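Local coordinates for protein shikimate dehydrogenase (NADP(+)) (Listeria monocytogenes, PDB 3TNL) that probably catalyses the reversible NADP(H)-linked interconversion of shikimate and 3-dehydroshikimate, a step of the chorismate pathway that leads to the aromatic amino acids, at residues 235-247 and 263-275. Sequence-based numbering, arbitrary orientation.
Sequences GVGMKPFEGETLL and VYKPTKTRLLEIA. With NAD (nicotinamide-adenine-dinucleotide), chain H.
M238 lays its CB against both methyls of V263, CG1 at 3.8 Å, while its CG sits 3.4 Å from the carbonyl O of K265. With CG anti to the backbone N (chi1 -179°) and the chain extended beyond it, SD is carried on to the nicotinamide ribose of NAD, 3.3 Å from O3D. At the other end L247 crosses L271 at about a right angle, L247 CB 4.0 Å from L271 CD1, and puts CD2 on I274 CG2; T245 and I274 meet tip to tip through CG2 and CD1. L247 and L271 both also touch F230 of strand 229-232. Between these two apolar patches G237 O meets P266 CD at 3.4 Å and T269 CG2 at 3.6 Å.

Waters make the polar links. One donates to G237 O and accepts from G243 N and R270 N; a second joins K239 N to K265 O, and a third donates to E244 O and accepts from L271 N, 2.9 Å from that nitrogen. Two of the three thus take up amides in the first turn of helix 270-277, whose N-cap is T269: its OG1 accepts from L272 N and is also bonded to D261. The end of R270 leads away from 235-247, its NH2 forming salt bridges with E273 OE1 and with E277, and I274 CG1 lies over the centre of its guanidinium face.

Here the loops after neighbouring parallel strands 229-232 and 258-261 join at the C-terminal edge of a Rossmann-fold sheet, where V236, F241 and L246 line the adenine and M238 the nicotinamide ribose of the dinucleotide site.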
ATOM      1  N   GLY B 235     -31.490   4.418   2.575  1.00 17.61           N
ATOM      2  CA  GLY B 235     -31.062   5.200   1.426  1.00 18.70           C
ATOM      3  C   GLY B 235     -32.073   6.258   0.959  1.00 17.81           C
ATOM      4  O   GLY B 235     -31.780   7.063   0.067  1.00 16.71           O
ATOM      5  N   VAL B 236     -33.275   6.267   1.542  1.00 17.03           N
ATOM      6  CA  VAL B 236     -34.296   7.267   1.128  1.00 15.14           C
ATOM      7  C   VAL B 236     -33.827   8.675   1.476  1.00 16.25           C
ATOM      8  O   VAL B 236     -33.329   8.908   2.599  1.00 15.87           O
ATOM      9  CB  VAL B 236     -35.658   6.937   1.756  1.00 13.85           C
ATOM     10  CG1 VAL B 236     -36.721   7.914   1.277  1.00 16.97           C
ATOM     11  CG2 VAL B 236     -36.041   5.489   1.379  1.00 16.26           C
ATOM     12  N   GLY B 237     -33.912   9.572   0.492  1.00 13.78           N
ATOM     13  CA  GLY B 237     -33.452  10.961   0.618  1.00 12.76           C
ATOM     14  C   GLY B 237     -32.139  11.222  -0.109  1.00 14.11           C
ATOM     15  O   GLY B 237     -31.787  12.352  -0.358  1.00 14.96           O
ATOM     16  N   MET B 238     -31.425  10.139  -0.416  1.00 15.02           N
ATOM     17  CA  MET B 238     -30.178  10.174  -1.199  1.00 17.23           C
ATOM     18  C   MET B 238     -30.457   9.486  -2.546  1.00 16.05           C
ATOM     19  O   MET B 238     -31.296   8.566  -2.635  1.00 16.44           O
ATOM     20  CB  MET B 238     -29.107   9.355  -0.436  1.00 18.69           C
ATOM     21  CG  MET B 238     -27.751   9.293  -1.065  1.00 19.21           C
ATOM     22  SD  MET B 238     -26.588   8.462   0.043  1.00 23.34           S
ATOM     23  CE  MET B 238     -25.067   8.509  -0.896  1.00 26.81           C
ATOM     24  N   LYS B 239     -29.768   9.907  -3.605  0.50 17.24           N
ATOM     25  CA  LYS B 239     -29.931   9.266  -4.918  0.50 17.27           C
ATOM     26  C   LYS B 239     -29.866   7.759  -4.720  0.50 16.05           C
ATOM     27  O   LYS B 239     -28.980   7.300  -4.000  0.50 16.59           O
ATOM     28  CB  LYS B 239     -28.824   9.724  -5.886  0.50 19.34           C
ATOM     29  CG  LYS B 239     -28.663   8.827  -7.133  0.50 23.36           C
ATOM     30  CD  LYS B 239     -28.029   7.467  -6.753  0.50 27.92           C
ATOM     31  CE  LYS B 239     -28.071   6.436  -7.881  0.50 25.64           C
ATOM     32  NZ  LYS B 239     -27.580   5.040  -7.499  0.50 26.35           N
ATOM     33  N   PRO B 240     -30.741   6.977  -5.399  1.00 15.96           N
ATOM     34  CA  PRO B 240     -31.769   7.337  -6.399  1.00 16.35           C
ATOM     35  C   PRO B 240     -33.137   7.752  -5.835  1.00 17.39           C
ATOM     36  O   PRO B 240     -34.126   7.764  -6.555  1.00 19.26           O
ATOM     37  CB  PRO B 240     -31.891   6.034  -7.205  1.00 17.13           C
ATOM     38  CG  PRO B 240     -31.765   5.002  -6.168  1.00 19.18           C
ATOM     39  CD  PRO B 240     -30.652   5.517  -5.264  1.00 17.44           C
ATOM     40  N   PHE B 241     -33.144   8.149  -4.564  1.00 16.51           N
ATOM     41  CA  PHE B 241     -34.354   8.529  -3.843  1.00 16.40           C
ATOM     42  C   PHE B 241     -34.292   9.973  -3.320  1.00 15.92           C
ATOM     43  O   PHE B 241     -34.861  10.294  -2.268  1.00 15.71           O
ATOM     44  CB  PHE B 241     -34.571   7.576  -2.654  1.00 15.93           C
ATOM     45  CG  PHE B 241     -34.598   6.106  -3.011  1.00 16.90           C
ATOM     46  CD1 PHE B 241     -35.705   5.546  -3.627  1.00 19.09           C
ATOM     47  CD2 PHE B 241     -33.538   5.307  -2.692  1.00 18.79           C
ATOM     48  CE1 PHE B 241     -35.743   4.176  -3.944  1.00 22.25           C
ATOM     49  CE2 PHE B 241     -33.575   3.964  -2.982  1.00 19.85           C
ATOM     50  CZ  PHE B 241     -34.666   3.410  -3.651  1.00 23.12           C
ATOM     51  N   GLU B 242     -33.600  10.860  -4.022  1.00 14.97           N
ATOM     52  CA  GLU B 242     -33.476  12.228  -3.569  1.00 14.06           C
ATOM     53  C   GLU B 242     -34.819  12.922  -3.714  1.00 14.88           C
ATOM     54  O   GLU B 242     -35.520  12.798  -4.738  1.00 16.13           O
ATOM     55  CB  GLU B 242     -32.379  12.936  -4.373  1.00 16.81           C
ATOM     56  CG  GLU B 242     -32.004  14.271  -3.784  1.00 16.63           C
ATOM     57  CD  GLU B 242     -30.725  14.868  -4.334  1.00 18.87           C
ATOM     58  OE1 GLU B 242     -30.133  14.287  -5.277  1.00 21.68           O
ATOM     59  OE2 GLU B 242     -30.339  15.944  -3.853  1.00 19.65           O
ATOM     60  N   GLY B 243     -35.193  13.663  -2.675  1.00 14.91           N
ATOM     61  CA  GLY B 243     -36.477  14.390  -2.646  1.00 14.20           C
ATOM     62  C   GLY B 243     -37.610  13.546  -2.075  1.00 14.92           C
ATOM     63  O   GLY B 243     -38.717  14.020  -1.937  1.00 14.97           O
ATOM     64  N   GLU B 244     -37.328  12.264  -1.799  1.00 14.26           N
ATOM     65  CA  GLU B 244     -38.287  11.348  -1.197  1.00 14.91           C
ATOM     66  C   GLU B 244     -38.079  11.248   0.304  1.00 14.70           C
ATOM     67  O   GLU B 244     -36.977  11.495   0.818  1.00 15.54           O
ATOM     68  CB  GLU B 244     -38.177   9.922  -1.783  1.00 15.09           C
ATOM     69  CG  GLU B 244     -38.361   9.804  -3.308  1.00 14.54           C
ATOM     70  CD  GLU B 244     -38.327   8.374  -3.814  1.00 16.42           C
ATOM     71  OE1 GLU B 244     -37.635   8.119  -4.853  1.00 19.01           O
ATOM     72  OE2 GLU B 244     -39.004   7.534  -3.189  1.00 19.20           O
ATOM     73  N   THR B 245     -39.159  10.916   1.017  1.00 14.97           N
ATOM     74  CA  THR B 245     -39.108  10.690   2.443  1.00 15.30           C
ATOM     75  C   THR B 245     -39.998   9.505   2.847  1.00 16.53           C
ATOM     76  O   THR B 245     -40.949   9.184   2.144  1.00 16.15           O
ATOM     77  CB  THR B 245     -39.503  11.973   3.223  1.00 15.40           C
ATOM     78  OG1 THR B 245     -39.328  11.731   4.617  1.00 16.09           O
ATOM     79  CG2 THR B 245     -40.950  12.404   2.946  1.00 16.68           C
ATOM     80  N   LEU B 246     -39.622   8.842   3.944  1.00 15.28           N
ATOM     81  CA  LEU B 246     -40.455   7.816   4.579  1.00 15.97           C
ATOM     82  C   LEU B 246     -41.374   8.395   5.680  1.00 16.44           C
ATOM     83  O   LEU B 246     -42.186   7.682   6.218  1.00 18.48           O
ATOM     84  CB  LEU B 246     -39.595   6.727   5.174  1.00 16.63           C
ATOM     85  CG  LEU B 246     -38.795   5.903   4.153  1.00 16.38           C
ATOM     86  CD1 LEU B 246     -37.859   4.923   4.871  1.00 15.63           C
ATOM     87  CD2 LEU B 246     -39.710   5.189   3.109  1.00 16.45           C
ATOM     88  N   LEU B 247     -41.296   9.692   5.982  1.00 14.96           N
ATOM     89  CA  LEU B 247     -42.149  10.278   7.034  1.00 16.94           C
ATOM     90  C   LEU B 247     -43.562  10.470   6.479  1.00 17.60           C
ATOM     91  O   LEU B 247     -43.722  11.180   5.473  1.00 17.76           O
ATOM     92  CB  LEU B 247     -41.622  11.632   7.471  1.00 16.05           C
ATOM     93  CG  LEU B 247     -42.433  12.349   8.559  1.00 16.75           C
ATOM     94  CD1 LEU B 247     -42.322  11.588   9.884  1.00 18.21           C
ATOM     95  CD2 LEU B 247     -41.943  13.797   8.668  1.00 17.77           C
ATOM     96  N   VAL B 263     -27.787  10.277   5.857  1.00 15.73           N
ATOM     97  CA  VAL B 263     -27.435  10.882   4.581  1.00 15.68           C
ATOM     98  C   VAL B 263     -26.813  12.294   4.794  1.00 15.84           C
ATOM     99  O   VAL B 263     -27.264  13.057   5.648  1.00 15.08           O
ATOM    100  CB  VAL B 263     -28.711  11.009   3.667  1.00 15.66           C
ATOM    101  CG1 VAL B 263     -28.398  11.803   2.369  1.00 13.93           C
ATOM    102  CG2 VAL B 263     -29.333   9.619   3.385  1.00 16.52           C
ATOM    103  N   TYR B 264     -25.759  12.619   4.044  1.00 16.27           N
ATOM    104  CA  TYR B 264     -25.164  13.958   4.077  1.00 16.61           C
ATOM    105  C   TYR B 264     -24.916  14.520   2.669  1.00 16.15           C
ATOM    106  O   TYR B 264     -24.429  15.637   2.535  1.00 17.31           O
ATOM    107  CB  TYR B 264     -23.891  14.021   4.947  1.00 18.25           C
ATOM    108  CG  TYR B 264     -22.807  13.077   4.574  1.00 18.85           C
ATOM    109  CD1 TYR B 264     -21.753  13.481   3.759  1.00 22.86           C
ATOM    110  CD2 TYR B 264     -22.828  11.766   4.998  1.00 20.58           C
ATOM    111  CE1 TYR B 264     -20.750  12.597   3.420  1.00 22.50           C
ATOM    112  CE2 TYR B 264     -21.844  10.883   4.652  1.00 21.55           C
ATOM    113  CZ  TYR B 264     -20.802  11.304   3.865  1.00 25.34           C
ATOM    114  OH  TYR B 264     -19.825  10.388   3.524  1.00 27.62           O
ATOM    115  N   LYS B 265     -25.225  13.746   1.638  1.00 17.89           N
ATOM    116  CA  LYS B 265     -25.243  14.225   0.240  1.00 18.00           C
ATOM    117  C   LYS B 265     -26.621  13.727  -0.293  1.00 16.66           C
ATOM    118  O   LYS B 265     -26.793  12.544  -0.610  1.00 19.20           O
ATOM    119  CB  LYS B 265     -24.069  13.711  -0.602  1.00 21.66           C
ATOM    120  CG  LYS B 265     -24.009  14.410  -1.959  1.00 26.75           C
ATOM    121  CD  LYS B 265     -22.853  13.890  -2.814  1.00 33.35           C
ATOM    122  CE  LYS B 265     -22.833  14.554  -4.176  1.00 37.02           C
ATOM    123  NZ  LYS B 265     -21.743  13.975  -5.033  1.00 40.34           N
ATOM    124  N   PRO B 266     -27.627  14.627  -0.357  1.00 16.06           N
ATOM    125  CA  PRO B 266     -27.539  16.080  -0.035  1.00 14.90           C
ATOM    126  C   PRO B 266     -27.389  16.387   1.441  1.00 15.54           C
ATOM    127  O   PRO B 266     -27.701  15.540   2.275  1.00 15.88           O
ATOM    128  CB  PRO B 266     -28.890  16.591  -0.492  1.00 17.00           C
ATOM    129  CG  PRO B 266     -29.796  15.462  -0.251  1.00 17.96           C
ATOM    130  CD  PRO B 266     -29.018  14.275  -0.686  1.00 17.34           C
ATOM    131  N   THR B 267     -26.904  17.593   1.752  1.00 16.70           N
ATOM    132  CA  THR B 267     -26.704  18.027   3.127  1.00 16.68           C
ATOM    133  C   THR B 267     -28.023  18.233   3.901  1.00 16.49           C
ATOM    134  O   THR B 267     -28.027  18.270   5.123  1.00 15.22           O
ATOM    135  CB  THR B 267     -25.841  19.259   3.232  1.00 17.25           C
ATOM    136  OG1 THR B 267     -26.480  20.337   2.523  1.00 18.67           O
ATOM    137  CG2 THR B 267     -24.442  19.004   2.667  1.00 20.07           C
ATOM    138  N   LYS B 268     -29.147  18.282   3.193  1.00 16.21           N
ATOM    139  CA  LYS B 268     -30.457  18.383   3.834  1.00 15.00           C
ATOM    140  C   LYS B 268     -31.458  17.570   3.026  1.00 15.15           C
ATOM    141  O   LYS B 268     -31.893  18.008   1.965  1.00 16.08           O
ATOM    142  CB  LYS B 268     -30.877  19.849   3.943  1.00 15.98           C
ATOM    143  CG  LYS B 268     -32.080  20.097   4.840  1.00 18.21           C
ATOM    144  CD  LYS B 268     -32.552  21.552   4.811  1.00 19.92           C
ATOM    145  CE  LYS B 268     -31.465  22.520   5.134  1.00 20.93           C
ATOM    146  NZ  LYS B 268     -32.006  23.922   5.381  1.00 23.24           N
ATOM    147  N   THR B 269     -31.703  16.343   3.465  1.00 15.11           N
ATOM    148  CA  THR B 269     -32.691  15.485   2.838  1.00 13.98           C
ATOM    149  C   THR B 269     -34.085  16.077   3.007  1.00 15.12           C
ATOM    150  O   THR B 269     -34.276  17.031   3.769  1.00 13.56           O
ATOM    151  CB  THR B 269     -32.744  14.116   3.434  1.00 13.72           C
ATOM    152  OG1 THR B 269     -32.943  14.267   4.857  1.00 15.07           O
ATOM    153  CG2 THR B 269     -31.451  13.325   3.143  1.00 14.60           C
ATOM    154  N   ARG B 270     -35.053  15.555   2.250  1.00 14.28           N
ATOM    155  CA  ARG B 270     -36.427  16.034   2.401  1.00 14.39           C
ATOM    156  C   ARG B 270     -36.895  15.853   3.833  1.00 14.72           C
ATOM    157  O   ARG B 270     -37.574  16.746   4.373  1.00 14.52           O
ATOM    158  CB  ARG B 270     -37.375  15.388   1.382  1.00 14.79           C
ATOM    159  CG  ARG B 270     -38.818  15.847   1.445  1.00 15.61           C
ATOM    160  CD  ARG B 270     -38.975  17.340   1.238  1.00 17.06           C
ATOM    161  NE  ARG B 270     -40.375  17.696   1.416  1.00 16.94           N
ATOM    162  CZ  ARG B 270     -40.820  18.848   1.901  1.00 18.74           C
ATOM    163  NH1 ARG B 270     -42.135  18.998   2.075  1.00 20.82           N
ATOM    164  NH2 ARG B 270     -39.988  19.811   2.315  1.00 20.92           N
ATOM    165  N   LEU B 271     -36.570  14.732   4.465  1.00 14.05           N
ATOM    166  CA  LEU B 271     -36.900  14.547   5.892  1.00 13.14           C
ATOM    167  C   LEU B 271     -36.368  15.726   6.726  1.00 12.71           C
ATOM    168  O   LEU B 271     -37.106  16.224   7.567  1.00 12.97           O
ATOM    169  CB  LEU B 271     -36.317  13.238   6.400  1.00 13.01           C
ATOM    170  CG  LEU B 271     -36.430  12.974   7.904  1.00 12.97           C
ATOM    171  CD1 LEU B 271     -37.890  12.892   8.313  1.00 13.96           C
ATOM    172  CD2 LEU B 271     -35.681  11.688   8.259  1.00 14.22           C
ATOM    173  N   LEU B 272     -35.085  16.068   6.593  1.00 14.69           N
ATOM    174  CA  LEU B 272     -34.536  17.203   7.385  1.00 13.95           C
ATOM    175  C   LEU B 272     -35.226  18.512   7.071  1.00 14.81           C
ATOM    176  O   LEU B 272     -35.433  19.309   7.975  1.00 14.01           O
ATOM    177  CB  LEU B 272     -33.012  17.271   7.292  1.00 14.31           C
ATOM    178  CG  LEU B 272     -32.283  16.000   7.785  1.00 13.23           C
ATOM    179  CD1 LEU B 272     -30.746  16.244   7.751  1.00 18.51           C
ATOM    180  CD2 LEU B 272     -32.700  15.622   9.202  1.00 15.82           C
ATOM    181  N   GLU B 273     -35.609  18.737   5.815  1.00 13.48           N
ATOM    182  CA  GLU B 273     -36.349  19.951   5.488  1.00 14.46           C
ATOM    183  C   GLU B 273     -37.675  19.979   6.272  1.00 14.17           C
ATOM    184  O   GLU B 273     -38.039  21.005   6.837  1.00 14.78           O
ATOM    185  CB  GLU B 273     -36.675  20.034   3.984  1.00 15.68           C
ATOM    186  CG  GLU B 273     -35.557  20.193   3.023  1.00 18.88           C
ATOM    187  CD  GLU B 273     -36.041  20.351   1.580  1.00 25.10           C
ATOM    188  OE1 GLU B 273     -37.287  20.382   1.366  1.00 26.45           O
ATOM    189  OE2 GLU B 273     -35.172  20.531   0.672  1.00 26.22           O
ATOM    190  N   ILE B 274     -38.430  18.896   6.256  1.00 13.44           N
ATOM    191  CA  ILE B 274     -39.701  18.830   6.947  1.00 12.22           C
ATOM    192  C   ILE B 274     -39.476  19.038   8.430  1.00 12.76           C
ATOM    193  O   ILE B 274     -40.220  19.770   9.089  1.00 14.15           O
ATOM    194  CB  ILE B 274     -40.434  17.497   6.681  1.00 12.43           C
ATOM    195  CG1 ILE B 274     -40.786  17.384   5.202  1.00 14.08           C
ATOM    196  CG2 ILE B 274     -41.700  17.456   7.525  1.00 13.90           C
ATOM    197  CD1 ILE B 274     -41.188  15.942   4.767  1.00 15.54           C
ATOM    198  N   ALA B 275     -38.426  18.416   8.977  1.00 13.32           N
ATOM    199  CA  ALA B 275     -38.106  18.599  10.387  1.00 13.27           C
ATOM    200  C   ALA B 275     -37.843  20.050  10.710  1.00 13.92           C
ATOM    201  O   ALA B 275     -38.346  20.576  11.701  1.00 13.96           O
ATOM    202  CB  ALA B 275     -36.915  17.741  10.769  1.00 16.11           C
TER
HETATM  203  PA  NAD H 292     -28.059  -1.154   3.129  1.00 22.52           P
HETATM  204  O1A NAD H 292     -28.145  -1.485   1.641  1.00 24.66           O
HETATM  205  O2A NAD H 292     -27.237  -2.062   4.023  1.00 22.59           O
HETATM  206  O5B NAD H 292     -29.563  -0.970   3.703  1.00 21.80           O
HETATM  207  C5B NAD H 292     -30.600  -0.266   3.018  1.00 17.88           C
HETATM  208  C4B NAD H 292     -31.741   0.043   3.994  1.00 17.10           C
HETATM  209  O4B NAD H 292     -32.661   0.950   3.366  1.00 17.55           O
HETATM  210  C3B NAD H 292     -32.594  -1.174   4.295  1.00 15.74           C
HETATM  211  O3B NAD H 292     -33.138  -1.018   5.629  1.00 17.42           O
HETATM  212  C2B NAD H 292     -33.726  -1.114   3.296  1.00 15.14           C
HETATM  213  O2B NAD H 292     -34.917  -1.741   3.752  1.00 17.21           O
HETATM  214  C1B NAD H 292     -33.941   0.381   3.190  1.00 15.64           C
HETATM  215  N9A NAD H 292     -34.538   0.886   1.948  1.00 16.50           N
HETATM  216  C8A NAD H 292     -33.893   1.007   0.764  1.00 20.22           C
HETATM  217  N7A NAD H 292     -34.722   1.571  -0.139  1.00 19.27           N
HETATM  218  C5A NAD H 292     -35.914   1.840   0.450  1.00 15.99           C
HETATM  219  C6A NAD H 292     -37.125   2.393   0.085  1.00 15.09           C
HETATM  220  N6A NAD H 292     -37.314   2.850  -1.157  1.00 18.64           N
HETATM  221  N1A NAD H 292     -38.110   2.530   0.999  1.00 16.37           N
HETATM  222  C2A NAD H 292     -37.944   2.082   2.268  1.00 16.11           C
HETATM  223  N3A NAD H 292     -36.791   1.525   2.703  1.00 15.96           N
HETATM  224  C4A NAD H 292     -35.762   1.389   1.838  1.00 15.85           C
HETATM  225  O3  NAD H 292     -27.525   0.352   3.195  1.00 22.21           O
HETATM  226  PN  NAD H 292     -26.585   1.012   4.321  1.00 23.05           P
HETATM  227  O1N NAD H 292     -25.126   0.719   4.074  1.00 27.63           O
HETATM  228  O2N NAD H 292     -27.193   0.762   5.703  1.00 22.44           O
HETATM  229  O5D NAD H 292     -26.694   2.587   3.998  1.00 25.20           O
HETATM  230  C5D NAD H 292     -27.954   3.231   4.145  1.00 25.94           C
HETATM  231  C4D NAD H 292     -27.645   4.712   4.053  1.00 25.71           C
HETATM  232  O4D NAD H 292     -26.678   5.059   5.060  1.00 30.32           O
HETATM  233  C3D NAD H 292     -27.013   5.068   2.717  1.00 30.50           C
HETATM  234  O3D NAD H 292     -27.674   6.228   2.200  1.00 34.67           O
HETATM  235  C2D NAD H 292     -25.560   5.366   3.047  1.00 31.18           C
HETATM  236  O2D NAD H 292     -24.947   6.290   2.119  1.00 32.23           O
HETATM  237  C1D NAD H 292     -25.675   5.903   4.468  1.00 30.00           C
HETATM  238  N1N NAD H 292     -24.478   5.794   5.306  1.00 31.14           N
HETATM  239  C2N NAD H 292     -23.947   6.905   5.851  1.00 30.79           C
HETATM  240  C3N NAD H 292     -22.824   6.830   6.667  1.00 28.23           C
HETATM  241  C7N NAD H 292     -22.215   8.046   7.288  1.00 31.70           C
HETATM  242  O7N NAD H 292     -21.045   7.930   7.649  1.00 33.03           O
HETATM  243  N7N NAD H 292     -22.951   9.165   7.454  1.00 23.40           N
HETATM  244  C4N NAD H 292     -22.241   5.577   6.914  1.00 30.95           C
HETATM  245  C5N NAD H 292     -22.810   4.443   6.344  1.00 30.35           C
HETATM  246  C6N NAD H 292     -23.936   4.574   5.530  1.00 31.03           C
HETATM  247  O   HOH W   1     -33.783  14.268  -0.258  1.00 15.07           O
HETATM  248  O   HOH W   2     -27.523  11.868  -3.157  1.00 23.40           O
HETATM  249  O   HOH W   3     -35.800  12.378   3.046  1.00 15.37           O